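Local structure of anthranilate-CoA ligase (Stigmatella aurantiaca, 4WV3) at residues A51-G56 and V81-I86; L194-W199 and P231-A236; A300-W305 and G332-G337; A304-E307 and V311-I314; L375-N380 and R385-G390. The protein belongs to the ANL clan of AMP-binding enzymes, chains with a large N-terminal part followed by a smaller C-terminal domain. One frame throughout, in Å; residues are numbered along the deposited sequence.

Contact 1 (A51-G56 and V81-I86); sequences ALKGLG and VKLGAI
Leu83, at the end of helix 71-83, reaches across to Leu52 and Lys53 near the end of helix 38-54 and makes the whole join with its two methyl branches. The packed part is the buried one, where CD2 of Leu83 sits 3.7 Å from CB of Leu52, both residues being buried. Leu52 also packs on Trp151 of helix 148-152, Val110 of strand 110-114 and Ile80 of helix 71-83. With CG of Leu83 anti to its backbone N (chi1 -159°), the fork is carried out toward the other helix, CD2 turned to Leu52 and CD1 mainly to Lys53.

The solvent side belongs to the exposed Lys53, which lays its aliphatic chain over the other branch: its CG is 3.6 Å from CD1 of Leu83. Bends at the last two torsions of the lysine curl NZ back along the leucine, 4.0 Å from Leu83 CD1. Both helices finish just beyond, in Schellman motifs at Gly56 and Gly84. Two adjoining helices packed through their last turns, each leading into a strand of one parallel sheet, belong to an alpha/beta fold; helix 71-83 is the connection of the beta-alpha-beta crossover from strand 62-66 to strand 86-89.

Contact 2 (L194-W199 and P231-A236); sequences LTAQLW and PWYVGA
From the last turn of helix 221-234, the helix of a beta-alpha-beta crossover, Tyr233 reaches over Ala196 to Gln197 on helix 191-204. The crossover connects strands 211-214 and 237-239, parallel neighbours in the large mixed sheet; Gly235, with positive phi, ends the helix in a Schellman motif, Ala236 N reaching back to Pro231 O.

The backbones come nearest at Ala196 and Tyr233, whose CA atoms are 6.6 Å apart. CB of Ala196 lies over one face of the phenol ring, shifted toward the rim at the CG end, where it is 3.6 Å from CG of Tyr233. It makes a CH-pi contact, 4.0 Å from CB of Ala196 to the ring centroid of Tyr233. Because CG of the tyrosine is anti to the backbone N (chi1 179°), the ring extends straight out across the alanine and delivers its hydroxyl to the glutamine.

There Tyr233 OH donates to OE1 of Gln197 over 3.0 Å. The hydroxyl lies in the carbonyl plane, on a lone pair of OE1, with a C=O...O angle of 141°. Seen from the ring, OE1 is at the edge and near its plane, while the amide itself is turned steeply, 70° from the ring. A bend at chi2 of Gln197 swings the amide into this position.

NE2 of the same amide donates to Asn202 OD1. One end accepts and the other donates, which is consistent with the modelled orientation of the Gln197 amide, and the phenol proton is directed into the glutamine carbonyl.

Contact 3 (A300-W305 and G332-G337); sequences ALWYAW and GDIRPG
The indole of Trp302 carries Pro336 over one face: CG of the proline stands above the six-membered ring, displaced toward its rim, 3.8 Å from CE3 of Trp302. The geometry is a CH-pi contact, with Pro336 CG 4.0 Å from the centroid of that ring and 21° off its normal. At the indole edge, in its plane, comes CD1 of the next residue on the helix, Tyr303. Ile334 approaches obliquely, its CG2 branch 3.7 Å from NE1 of Trp302 and its CD1 4.0 Å from CZ2 of Trp302.

These rings project from helix 299-309, the helix of a beta-alpha-beta unit, onto the irregular loop between strands 325-328 and 341-342 at one end of the mixed sheet. The polar corner of the indole is turned to the sheet itself, NE1 donating to the carbonyl O of Ile313.

Pro336 is also touched by the exposed Tyr303, whose OH comes obliquely to 3.6 Å from Pro336 CG, so one proline carbon serves both aromatic residues. Between Ile334 and Pro336, Arg335 starts off away from the helix and forms salt bridges with Asp402 and Asp404.

Contact 4 (A304-E307 and V311-I314); sequences AWKE and VDII
Lys306 and Asp312 supply the charged part of this contact. NZ of the lysine is 2.9 Å from OD2 of Asp312, a salt bridge with a hydrogen bond in it. The ammonium comes at OD2 from above the carboxylate, 60° out of its plane. A single bend at chi2 (62°), in a chain otherwise extended, brings the lysine round to the aspartate. NZ also donates to the carbonyl O of Gly310, so the ammonium ties Gly310 in the connecting turn and Asp312, just ahead of Ile313, to the helix.

The apolar part belongs to Trp305 and Ile313, whose side chains cross at about a right angle. CD1 of the isoleucine sits over one face of the five-membered ring, 3.8 Å from its centroid in Trp305, as a CH-pi contact. Ile313 CG1 adds a second touch, 3.5 Å from Trp305 CD1. Tyr270, which meets the indole edge-to-face, and Phe279 help to bury it.

A backbone contact completes the set: the carbonyl O of Val311 lies at the indole edge, near its plane, 3.5 Å from CD1 of Trp305. A helix doubling back through a short turn onto the strand that follows is typical of a beta-alpha-beta unit, here strand 289-292, helix 299-309 and strand 313-318.

Contact 5 (L375-N380 and R385-G390); sequences LSYWHN and RQTFQG
Tyr377 and Phe388 both hold CG anti to their carbonyl carbon (chi1 -70° and -53°), and these two torsions turn the rings onto one another in a T-shaped, edge-to-face pair. The loop after strand 364-369 leads into helix 381-387, with Asn380 at its N-cap, and the chain leaves the helix through an inverse gamma turn centred on Phe388 into the short strand 388-389 of a small antiparallel sheet.

Phe388 points its edge at the face of Tyr377. Its CE2 is 3.5 Å from CD2 of Tyr377. The centroids of the Tyr377 and Phe388 rings are 4.9 Å apart, and the two planes are well away from parallel, at 66°. The phenylalanine is itself sandwiched. CA of Ser376 lies over one face in a CH-pi contact, 3.8 Å from the Phe388 centroid, with Leu375 O on that side too; CG2 of the adjacent Thr387 stands over the opposite face.

At the far end of the phenol, OG1 of Thr387 sits at the ring edge, near its plane, 3.4 Å from Tyr377 OH. That contact is at best weak: OG1 is hydrogen-bonded to Lys383 O, and the firm partner of the tyrosine hydroxyl is Glu321. The Tyr377 side chain lies about 8 Å from the bound 5'-O-[(S)-[(2-aminobenzoyl)oxy](hydroxy)phosphoryl]adenosine. Just past the aromatic pair, NE2 of Gln389 folds back to the carbonyl O of Gln386, 3.3 Å away, in a nearly straight bond that meets this oxygen from above the carbonyl plane.

Along the chain contacts 1 and 2 come first, contacts 3 and 4 start together, and contact 5 is last. Contact 1 belongs to the helices of the five-stranded parallel sheet; contacts 2, 3 and 4 are built on the nine-stranded mixed sheet, contact 4 including its strand 313-318; contact 5 opens onto the small antiparallel sheet. Contacts 3 and 4 have centres only 6 Å apart and share helix 299-309, so they form one continuous region, whereas the centres of contacts 1 and 2 are 25 Å apart. One side chain in each of contacts 2 to 5 (Ala196, Trp302, Ile313, Tyr377) lies about 8 to 12 Å from the bound ligand: separate sheets of the AMP-binding fold thus meet around its pocket.

Contact 1 (A51-G56 and V81-I86)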
# COMPACT_ATOMS: atom_id res chain seq x y z
N ALA A 51 21.70 -20.13 -2.25
CA ALA A 51 22.76 -19.23 -1.84
C ALA A 51 22.58 -18.78 -0.39
O ALA A 51 23.56 -18.56 0.33
CB ALA A 51 22.82 -18.02 -2.76
N LEU A 52 21.33 -18.65 0.04
CA LEU A 52 21.02 -18.27 1.41
C LEU A 52 21.39 -19.39 2.38
O LEU A 52 21.78 -19.14 3.52
CB LEU A 52 19.54 -17.90 1.55
CG LEU A 52 19.13 -16.57 0.93
CD1 LEU A 52 17.62 -16.46 0.84
CD2 LEU A 52 19.70 -15.41 1.73
N LYS A 53 21.27 -20.64 1.92
CA LYS A 53 21.67 -21.79 2.73
C LYS A 53 23.17 -21.75 2.98
O LYS A 53 23.64 -22.14 4.05
CB LYS A 53 21.29 -23.10 2.03
CG LYS A 53 19.81 -23.26 1.78
CD LYS A 53 19.51 -24.59 1.09
CE LYS A 53 19.56 -25.75 2.06
NZ LYS A 53 18.45 -25.69 3.06
N GLY A 54 23.92 -21.28 1.99
CA GLY A 54 25.36 -21.14 2.12
C GLY A 54 25.72 -20.08 3.15
O GLY A 54 26.79 -20.13 3.75
N LEU A 55 24.82 -19.13 3.34
CA LEU A 55 25.01 -18.09 4.34
C LEU A 55 24.43 -18.52 5.69
O LEU A 55 24.46 -17.77 6.66
CB LEU A 55 24.37 -16.77 3.89
CG LEU A 55 24.92 -16.17 2.59
CD1 LEU A 55 24.29 -14.82 2.31
CD2 LEU A 55 26.44 -16.05 2.66
N GLY A 56 23.90 -19.74 5.74
CA GLY A 56 23.41 -20.32 6.98
C GLY A 56 21.98 -19.95 7.34
O GLY A 56 21.55 -20.18 8.47
N VAL A 81 11.15 -17.05 0.66
CA VAL A 81 9.91 -17.72 1.03
C VAL A 81 9.98 -19.24 0.83
O VAL A 81 9.56 -20.01 1.70
CB VAL A 81 8.70 -17.15 0.25
CG1 VAL A 81 7.46 -18.00 0.46
CG2 VAL A 81 8.44 -15.71 0.67
N LYS A 82 10.52 -19.66 -0.30
CA LYS A 82 10.65 -21.08 -0.62
C LYS A 82 11.53 -21.80 0.39
O LYS A 82 11.34 -22.98 0.68
CB LYS A 82 11.20 -21.27 -2.03
CG LYS A 82 11.27 -22.72 -2.47
CD LYS A 82 11.56 -22.84 -3.95
CE LYS A 82 11.59 -24.29 -4.39
NZ LYS A 82 11.74 -24.42 -5.87
N LEU A 83 12.51 -21.08 0.93
CA LEU A 83 13.45 -21.65 1.88
C LEU A 83 12.81 -21.82 3.26
O LEU A 83 13.34 -22.52 4.12
CB LEU A 83 14.70 -20.77 1.98
CG LEU A 83 15.95 -21.45 2.52
CD1 LEU A 83 16.29 -22.66 1.67
CD2 LEU A 83 17.11 -20.48 2.57
N GLY A 84 11.67 -21.17 3.45
CA GLY A 84 10.99 -21.20 4.73
C GLY A 84 11.43 -20.05 5.62
O GLY A 84 11.02 -19.94 6.77
N ALA A 85 12.29 -19.19 5.07
CA ALA A 85 12.77 -18.02 5.79
C ALA A 85 11.76 -16.88 5.67
O ALA A 85 10.86 -16.93 4.83
CB ALA A 85 14.12 -17.59 5.26
N ILE A 86 11.90 -15.86 6.50
CA ILE A 86 10.95 -14.76 6.54
C ILE A 86 11.45 -13.55 5.76
O ILE A 86 12.42 -12.90 6.16
CB ILE A 86 10.61 -14.36 7.99
CG1 ILE A 86 10.07 -15.56 8.75
CG2 ILE A 86 9.62 -13.21 8.00
CD1 ILE A 86 9.71 -15.27 10.20

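Contact 2 (L194-W199 and P231-A236)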
# COMPACT_ATOMS: atom_id res chain seq x y z
N LEU A 194 -4.94 -16.74 -0.43
CA LEU A 194 -6.25 -16.34 0.07
C LEU A 194 -6.65 -14.94 -0.38
O LEU A 194 -7.74 -14.73 -0.90
CB LEU A 194 -6.29 -16.43 1.60
CG LEU A 194 -6.55 -17.81 2.21
CD1 LEU A 194 -6.42 -17.76 3.72
CD2 LEU A 194 -7.92 -18.31 1.79
N THR A 195 -5.75 -13.97 -0.19
CA THR A 195 -6.01 -12.61 -0.65
C THR A 195 -6.07 -12.55 -2.17
O THR A 195 -6.83 -11.77 -2.74
CB THR A 195 -4.94 -11.61 -0.15
OG1 THR A 195 -3.63 -12.08 -0.50
CG2 THR A 195 -5.03 -11.45 1.36
N ALA A 196 -5.27 -13.39 -2.83
CA ALA A 196 -5.23 -13.44 -4.28
C ALA A 196 -6.56 -13.93 -4.84
O ALA A 196 -6.99 -13.51 -5.92
CB ALA A 196 -4.09 -14.32 -4.76
N GLN A 197 -7.21 -14.83 -4.11
CA GLN A 197 -8.48 -15.38 -4.53
C GLN A 197 -9.64 -14.49 -4.11
O GLN A 197 -10.49 -14.14 -4.94
CB GLN A 197 -8.68 -16.79 -3.96
CG GLN A 197 -9.92 -17.49 -4.47
CD GLN A 197 -9.84 -17.81 -5.95
OE1 GLN A 197 -8.85 -18.36 -6.43
NE2 GLN A 197 -10.89 -17.46 -6.68
N LEU A 198 -9.67 -14.11 -2.84
CA LEU A 198 -10.79 -13.36 -2.27
C LEU A 198 -11.01 -12.00 -2.92
O LEU A 198 -12.16 -11.58 -3.13
CB LEU A 198 -10.63 -13.20 -0.76
CG LEU A 198 -10.77 -14.48 0.07
CD1 LEU A 198 -10.59 -14.19 1.55
CD2 LEU A 198 -12.11 -15.15 -0.19
N TRP A 199 -9.93 -11.30 -3.25
CA TRP A 199 -10.06 -9.99 -3.90
C TRP A 199 -9.55 -9.98 -5.33
O TRP A 199 -10.24 -9.50 -6.23
CB TRP A 199 -9.37 -8.90 -3.08
CG TRP A 199 -9.55 -7.54 -3.68
CD1 TRP A 199 -10.58 -6.68 -3.44
CD2 TRP A 199 -8.69 -6.90 -4.63
NE1 TRP A 199 -10.41 -5.53 -4.18
CE2 TRP A 199 -9.26 -5.64 -4.92
CE3 TRP A 199 -7.50 -7.26 -5.26
CZ2 TRP A 199 -8.67 -4.74 -5.81
CZ3 TRP A 199 -6.92 -6.37 -6.14
CH2 TRP A 199 -7.50 -5.12 -6.41
N PRO A 231 -1.40 -11.22 -9.69
CA PRO A 231 -1.37 -11.59 -11.11
C PRO A 231 -0.70 -12.94 -11.37
O PRO A 231 -1.15 -13.68 -12.25
CB PRO A 231 -0.54 -10.47 -11.75
CG PRO A 231 0.29 -9.93 -10.64
CD PRO A 231 -0.59 -10.01 -9.43
N TRP A 232 0.35 -13.27 -10.62
CA TRP A 232 1.05 -14.53 -10.82
C TRP A 232 0.22 -15.72 -10.34
O TRP A 232 0.44 -16.86 -10.75
CB TRP A 232 2.41 -14.52 -10.12
CG TRP A 232 3.45 -13.74 -10.87
CD1 TRP A 232 3.24 -12.87 -11.90
CD2 TRP A 232 4.87 -13.76 -10.65
NE1 TRP A 232 4.43 -12.35 -12.34
CE2 TRP A 232 5.45 -12.88 -11.59
CE3 TRP A 232 5.70 -14.44 -9.76
CZ2 TRP A 232 6.82 -12.66 -11.65
CZ3 TRP A 232 7.07 -14.22 -9.83
CH2 TRP A 232 7.61 -13.33 -10.77
N TYR A 233 -0.75 -15.44 -9.47
CA TYR A 233 -1.66 -16.47 -8.97
C TYR A 233 -2.55 -17.00 -10.09
O TYR A 233 -3.00 -18.15 -10.04
CB TYR A 233 -2.50 -15.91 -7.82
CG TYR A 233 -3.50 -16.88 -7.24
CD1 TYR A 233 -3.09 -17.93 -6.43
CD2 TYR A 233 -4.86 -16.75 -7.50
CE1 TYR A 233 -4.00 -18.82 -5.89
CE2 TYR A 233 -5.78 -17.64 -6.97
CZ TYR A 233 -5.34 -18.67 -6.16
OH TYR A 233 -6.25 -19.55 -5.63
N VAL A 234 -2.80 -16.17 -11.10
CA VAL A 234 -3.64 -16.56 -12.22
C VAL A 234 -2.85 -16.68 -13.53
O VAL A 234 -3.42 -16.99 -14.57
CB VAL A 234 -4.81 -15.58 -12.43
CG1 VAL A 234 -5.69 -15.53 -11.19
CG2 VAL A 234 -4.29 -14.19 -12.78
N GLY A 235 -1.55 -16.42 -13.46
CA GLY A 235 -0.69 -16.55 -14.62
C GLY A 235 -0.47 -15.26 -15.39
O GLY A 235 0.17 -15.25 -16.44
N ALA A 236 -0.99 -14.16 -14.85
CA ALA A 236 -0.82 -12.85 -15.48
C ALA A 236 0.59 -12.33 -15.27
O ALA A 236 1.31 -12.79 -14.38
CB ALA A 236 -1.84 -11.87 -14.93

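Contact 3 (A300-W305 and G332-G337)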
# COMPACT_ATOMS: atom_id res chain seq x y z
N ALA A 300 -14.52 13.34 -7.29
CA ALA A 300 -14.08 14.27 -8.32
C ALA A 300 -12.91 13.70 -9.12
O ALA A 300 -12.80 13.95 -10.32
CB ALA A 300 -13.69 15.61 -7.70
N LEU A 301 -12.05 12.94 -8.45
CA LEU A 301 -10.92 12.31 -9.12
C LEU A 301 -11.36 11.10 -9.95
O LEU A 301 -10.79 10.83 -11.00
CB LEU A 301 -9.86 11.89 -8.11
CG LEU A 301 -8.78 12.93 -7.80
CD1 LEU A 301 -7.75 12.37 -6.84
CD2 LEU A 301 -8.12 13.41 -9.09
N TRP A 302 -12.38 10.39 -9.47
CA TRP A 302 -12.90 9.24 -10.19
C TRP A 302 -13.50 9.67 -11.52
O TRP A 302 -13.30 9.01 -12.54
CB TRP A 302 -13.94 8.49 -9.35
CG TRP A 302 -14.35 7.18 -9.96
CD1 TRP A 302 -13.84 5.95 -9.67
CD2 TRP A 302 -15.36 6.97 -10.96
NE1 TRP A 302 -14.46 4.99 -10.43
CE2 TRP A 302 -15.40 5.59 -11.23
CE3 TRP A 302 -16.23 7.82 -11.66
CZ2 TRP A 302 -16.27 5.03 -12.17
CZ3 TRP A 302 -17.09 7.27 -12.59
CH2 TRP A 302 -17.11 5.89 -12.83
N TYR A 303 -14.24 10.77 -11.50
CA TYR A 303 -14.86 11.28 -12.72
C TYR A 303 -13.82 11.89 -13.66
O TYR A 303 -13.89 11.70 -14.87
CB TYR A 303 -15.95 12.31 -12.39
CG TYR A 303 -17.20 11.70 -11.80
CD1 TYR A 303 -17.97 10.80 -12.52
CD2 TYR A 303 -17.61 12.03 -10.51
CE1 TYR A 303 -19.12 10.25 -11.98
CE2 TYR A 303 -18.76 11.48 -9.96
CZ TYR A 303 -19.50 10.59 -10.70
OH TYR A 303 -20.64 10.04 -10.16
N ALA A 304 -12.87 12.62 -13.10
CA ALA A 304 -11.83 13.27 -13.89
C ALA A 304 -10.99 12.25 -14.65
O ALA A 304 -10.54 12.50 -15.77
CB ALA A 304 -10.95 14.14 -13.01
N TRP A 305 -10.77 11.09 -14.03
CA TRP A 305 -10.02 10.02 -14.66
C TRP A 305 -10.90 9.28 -15.66
O TRP A 305 -10.44 8.87 -16.73
CB TRP A 305 -9.49 9.05 -13.60
CG TRP A 305 -8.52 8.04 -14.13
CD1 TRP A 305 -8.79 6.78 -14.58
CD2 TRP A 305 -7.10 8.21 -14.28
NE1 TRP A 305 -7.64 6.16 -14.99
CE2 TRP A 305 -6.59 7.02 -14.82
CE3 TRP A 305 -6.22 9.27 -14.00
CZ2 TRP A 305 -5.23 6.84 -15.09
CZ3 TRP A 305 -4.87 9.09 -14.27
CH2 TRP A 305 -4.39 7.89 -14.81
N GLY A 332 -18.65 -4.13 -12.06
CA GLY A 332 -20.07 -3.98 -12.31
C GLY A 332 -20.79 -3.07 -11.33
O GLY A 332 -21.91 -2.64 -11.57
N ASP A 333 -20.14 -2.78 -10.20
CA ASP A 333 -20.76 -1.97 -9.16
C ASP A 333 -19.78 -0.95 -8.57
O ASP A 333 -18.92 -1.31 -7.77
CB ASP A 333 -21.33 -2.86 -8.06
CG ASP A 333 -22.18 -2.09 -7.07
OD1 ASP A 333 -22.61 -0.96 -7.39
OD2 ASP A 333 -22.42 -2.61 -5.95
N ILE A 334 -19.92 0.30 -8.98
CA ILE A 334 -19.06 1.37 -8.50
C ILE A 334 -19.86 2.56 -7.98
O ILE A 334 -20.72 3.09 -8.69
CB ILE A 334 -18.12 1.89 -9.61
CG1 ILE A 334 -17.18 0.78 -10.09
CG2 ILE A 334 -17.31 3.08 -9.12
CD1 ILE A 334 -16.22 1.21 -11.16
N ARG A 335 -19.57 2.98 -6.76
CA ARG A 335 -20.08 4.25 -6.25
C ARG A 335 -18.90 5.17 -5.95
O ARG A 335 -18.20 4.99 -4.96
CB ARG A 335 -20.94 4.05 -5.00
CG ARG A 335 -21.39 5.35 -4.35
CD ARG A 335 -22.70 5.18 -3.60
NE ARG A 335 -23.79 4.83 -4.51
CZ ARG A 335 -25.07 4.74 -4.14
NH1 ARG A 335 -25.41 4.98 -2.88
NH2 ARG A 335 -25.99 4.42 -5.03
N PRO A 336 -18.69 6.17 -6.83
CA PRO A 336 -17.56 7.10 -6.75
C PRO A 336 -17.46 7.80 -5.40
O PRO A 336 -18.41 8.44 -4.96
CB PRO A 336 -17.88 8.12 -7.86
CG PRO A 336 -18.70 7.36 -8.83
CD PRO A 336 -19.54 6.42 -8.00
N GLY A 337 -16.30 7.67 -4.75
CA GLY A 337 -16.07 8.31 -3.47
C GLY A 337 -16.18 7.34 -2.30
O GLY A 337 -15.73 7.65 -1.20

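Contact 4 (A304-E307 and V311-I314)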
# COMPACT_ATOMS: atom_id res chain seq x y z
N ALA A 304 -12.87 12.62 -13.10
CA ALA A 304 -11.83 13.27 -13.89
C ALA A 304 -10.99 12.25 -14.65
O ALA A 304 -10.54 12.50 -15.77
CB ALA A 304 -10.95 14.14 -13.01
N TRP A 305 -10.77 11.09 -14.03
CA TRP A 305 -10.02 10.02 -14.66
C TRP A 305 -10.90 9.28 -15.66
O TRP A 305 -10.44 8.87 -16.73
CB TRP A 305 -9.49 9.05 -13.60
CG TRP A 305 -8.52 8.04 -14.13
CD1 TRP A 305 -8.79 6.78 -14.58
CD2 TRP A 305 -7.10 8.21 -14.28
NE1 TRP A 305 -7.64 6.16 -14.99
CE2 TRP A 305 -6.59 7.02 -14.82
CE3 TRP A 305 -6.22 9.27 -14.00
CZ2 TRP A 305 -5.23 6.84 -15.09
CZ3 TRP A 305 -4.87 9.09 -14.27
CH2 TRP A 305 -4.39 7.89 -14.81
N LYS A 306 -12.18 9.13 -15.32
CA LYS A 306 -13.14 8.44 -16.17
C LYS A 306 -13.41 9.22 -17.45
O LYS A 306 -13.65 8.64 -18.51
CB LYS A 306 -14.44 8.20 -15.41
CG LYS A 306 -15.52 7.49 -16.22
CD LYS A 306 -15.07 6.11 -16.65
CE LYS A 306 -16.17 5.38 -17.41
NZ LYS A 306 -15.74 4.02 -17.83
N GLU A 307 -13.36 10.52 -17.32
CA GLU A 307 -13.66 11.43 -18.37
C GLU A 307 -12.46 11.66 -19.29
O GLU A 307 -12.62 12.03 -20.40
CB GLU A 307 -14.29 12.71 -17.79
CG GLU A 307 -15.81 12.67 -17.79
CD GLU A 307 -16.53 13.25 -16.57
OE1 GLU A 307 -16.30 14.36 -16.16
OE2 GLU A 307 -17.41 12.58 -16.05
N VAL A 311 -11.63 4.82 -18.46
CA VAL A 311 -11.39 3.66 -17.61
C VAL A 311 -11.90 3.88 -16.19
O VAL A 311 -11.60 4.89 -15.56
CB VAL A 311 -9.88 3.31 -17.56
CG1 VAL A 311 -9.62 2.21 -16.54
CG2 VAL A 311 -9.39 2.90 -18.94
N ASP A 312 -12.68 2.92 -15.70
CA ASP A 312 -13.16 2.96 -14.32
C ASP A 312 -12.02 2.70 -13.34
O ASP A 312 -11.13 1.89 -13.61
CB ASP A 312 -14.25 1.90 -14.11
CG ASP A 312 -15.50 2.17 -14.92
OD1 ASP A 312 -16.06 1.21 -15.49
OD2 ASP A 312 -15.93 3.35 -14.98
N ILE A 313 -12.05 3.39 -12.21
CA ILE A 313 -11.10 3.13 -11.14
C ILE A 313 -11.76 2.36 -10.01
O ILE A 313 -12.80 2.77 -9.50
CB ILE A 313 -10.49 4.42 -10.57
CG1 ILE A 313 -9.70 5.17 -11.65
CG2 ILE A 313 -9.59 4.11 -9.39
CD1 ILE A 313 -8.97 6.38 -11.12
N ILE A 314 -11.17 1.23 -9.63
CA ILE A 314 -11.69 0.44 -8.53
C ILE A 314 -11.05 0.86 -7.21
O ILE A 314 -9.89 0.56 -6.95
CB ILE A 314 -11.45 -1.07 -8.75
CG1 ILE A 314 -12.06 -1.51 -10.09
CG2 ILE A 314 -12.03 -1.88 -7.60
CD1 ILE A 314 -13.55 -1.25 -10.20

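Contact 5 (L375-N380 and R385-G390)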
# COMPACT_ATOMS: atom_id res chain seq x y z
N LEU A 375 -1.94 -12.53 13.15
CA LEU A 375 -2.32 -13.02 14.47
C LEU A 375 -1.95 -12.00 15.55
O LEU A 375 -2.66 -11.84 16.54
CB LEU A 375 -1.66 -14.37 14.75
CG LEU A 375 -2.57 -15.45 15.33
CD1 LEU A 375 -3.95 -15.39 14.71
CD2 LEU A 375 -1.95 -16.82 15.12
N SER A 376 -0.83 -11.32 15.34
CA SER A 376 -0.37 -10.26 16.23
C SER A 376 0.75 -9.48 15.55
O SER A 376 1.24 -9.89 14.50
CB SER A 376 0.13 -10.83 17.55
OG SER A 376 1.28 -11.63 17.36
N TYR A 377 1.15 -8.37 16.14
CA TYR A 377 2.29 -7.61 15.64
C TYR A 377 3.59 -8.30 16.05
O TYR A 377 3.58 -9.22 16.86
CB TYR A 377 2.29 -6.18 16.19
CG TYR A 377 1.20 -5.30 15.63
CD1 TYR A 377 1.21 -4.90 14.30
CD2 TYR A 377 0.17 -4.84 16.45
CE1 TYR A 377 0.22 -4.09 13.79
CE2 TYR A 377 -0.83 -4.03 15.95
CZ TYR A 377 -0.80 -3.66 14.62
OH TYR A 377 -1.79 -2.85 14.12
N TRP A 378 4.70 -7.84 15.48
CA TRP A 378 6.01 -8.33 15.88
C TRP A 378 6.65 -7.35 16.85
O TRP A 378 6.89 -6.19 16.52
CB TRP A 378 6.91 -8.54 14.66
CG TRP A 378 8.27 -9.09 15.00
CD1 TRP A 378 9.46 -8.44 14.89
CD2 TRP A 378 8.56 -10.39 15.53
NE1 TRP A 378 10.48 -9.25 15.31
CE2 TRP A 378 9.96 -10.46 15.71
CE3 TRP A 378 7.78 -11.50 15.87
CZ2 TRP A 378 10.59 -11.59 16.20
CZ3 TRP A 378 8.42 -12.63 16.36
CH2 TRP A 378 9.81 -12.67 16.52
N HIS A 379 6.92 -7.83 18.07
CA HIS A 379 7.51 -7.02 19.13
C HIS A 379 6.67 -5.80 19.51
O HIS A 379 7.20 -4.71 19.73
CB HIS A 379 8.94 -6.60 18.78
CG HIS A 379 9.91 -7.74 18.80
ND1 HIS A 379 11.19 -7.63 18.29
CD2 HIS A 379 9.80 -9.00 19.27
CE1 HIS A 379 11.82 -8.79 18.44
NE2 HIS A 379 11.00 -9.63 19.03
N ASN A 380 5.36 -5.99 19.60
CA ASN A 380 4.47 -4.97 20.13
C ASN A 380 3.29 -5.59 20.86
O ASN A 380 2.15 -5.55 20.37
CB ASN A 380 4.00 -4.01 19.04
CG ASN A 380 3.97 -2.57 19.50
OD1 ASN A 380 4.43 -1.67 18.81
ND2 ASN A 380 3.42 -2.35 20.69
N ARG A 385 -2.78 -6.54 21.29
CA ARG A 385 -4.00 -6.81 22.05
C ARG A 385 -5.00 -5.66 21.94
O ARG A 385 -6.17 -5.81 22.31
CB ARG A 385 -3.65 -7.10 23.51
CG ARG A 385 -2.59 -8.18 23.67
CD ARG A 385 -2.06 -8.27 25.09
NE ARG A 385 -3.02 -8.87 26.01
CZ ARG A 385 -3.67 -8.20 26.95
NH1 ARG A 385 -3.45 -6.90 27.11
NH2 ARG A 385 -4.52 -8.83 27.75
N GLN A 386 -4.54 -4.53 21.42
CA GLN A 386 -5.42 -3.39 21.18
C GLN A 386 -6.03 -3.48 19.79
O GLN A 386 -7.11 -2.95 19.54
CB GLN A 386 -4.65 -2.08 21.31
CG GLN A 386 -4.30 -1.70 22.74
CD GLN A 386 -3.46 -0.43 22.81
OE1 GLN A 386 -2.90 0.00 21.81
NE2 GLN A 386 -3.38 0.16 23.99
N THR A 387 -5.32 -4.15 18.88
CA THR A 387 -5.72 -4.20 17.48
C THR A 387 -6.41 -5.51 17.12
O THR A 387 -7.51 -5.51 16.58
CB THR A 387 -4.50 -3.99 16.56
OG1 THR A 387 -3.96 -2.68 16.77
CG2 THR A 387 -4.89 -4.14 15.10
N PHE A 388 -5.75 -6.62 17.41
CA PHE A 388 -6.27 -7.94 17.07
C PHE A 388 -7.21 -8.45 18.16
O PHE A 388 -6.80 -9.16 19.07
CB PHE A 388 -5.12 -8.92 16.85
CG PHE A 388 -4.10 -8.44 15.85
CD1 PHE A 388 -4.28 -8.68 14.50
CD2 PHE A 388 -2.98 -7.74 16.27
CE1 PHE A 388 -3.35 -8.24 13.58
CE2 PHE A 388 -2.05 -7.30 15.35
CZ PHE A 388 -2.23 -7.55 14.00
N GLN A 389 -8.49 -8.08 18.05
CA GLN A 389 -9.48 -8.43 19.06
C GLN A 389 -10.21 -9.72 18.73
O GLN A 389 -11.38 -9.71 18.35
CB GLN A 389 -10.48 -7.29 19.22
CG GLN A 389 -9.83 -5.94 19.52
CD GLN A 389 -10.84 -4.81 19.52
OE1 GLN A 389 -12.05 -5.03 19.49
NE2 GLN A 389 -10.34 -3.58 19.56
N GLY A 390 -9.51 -10.84 18.88
CA GLY A 390 -10.09 -12.15 18.61
C GLY A 390 -10.31 -12.37 17.13
O GLY A 390 -9.37 -12.31 16.34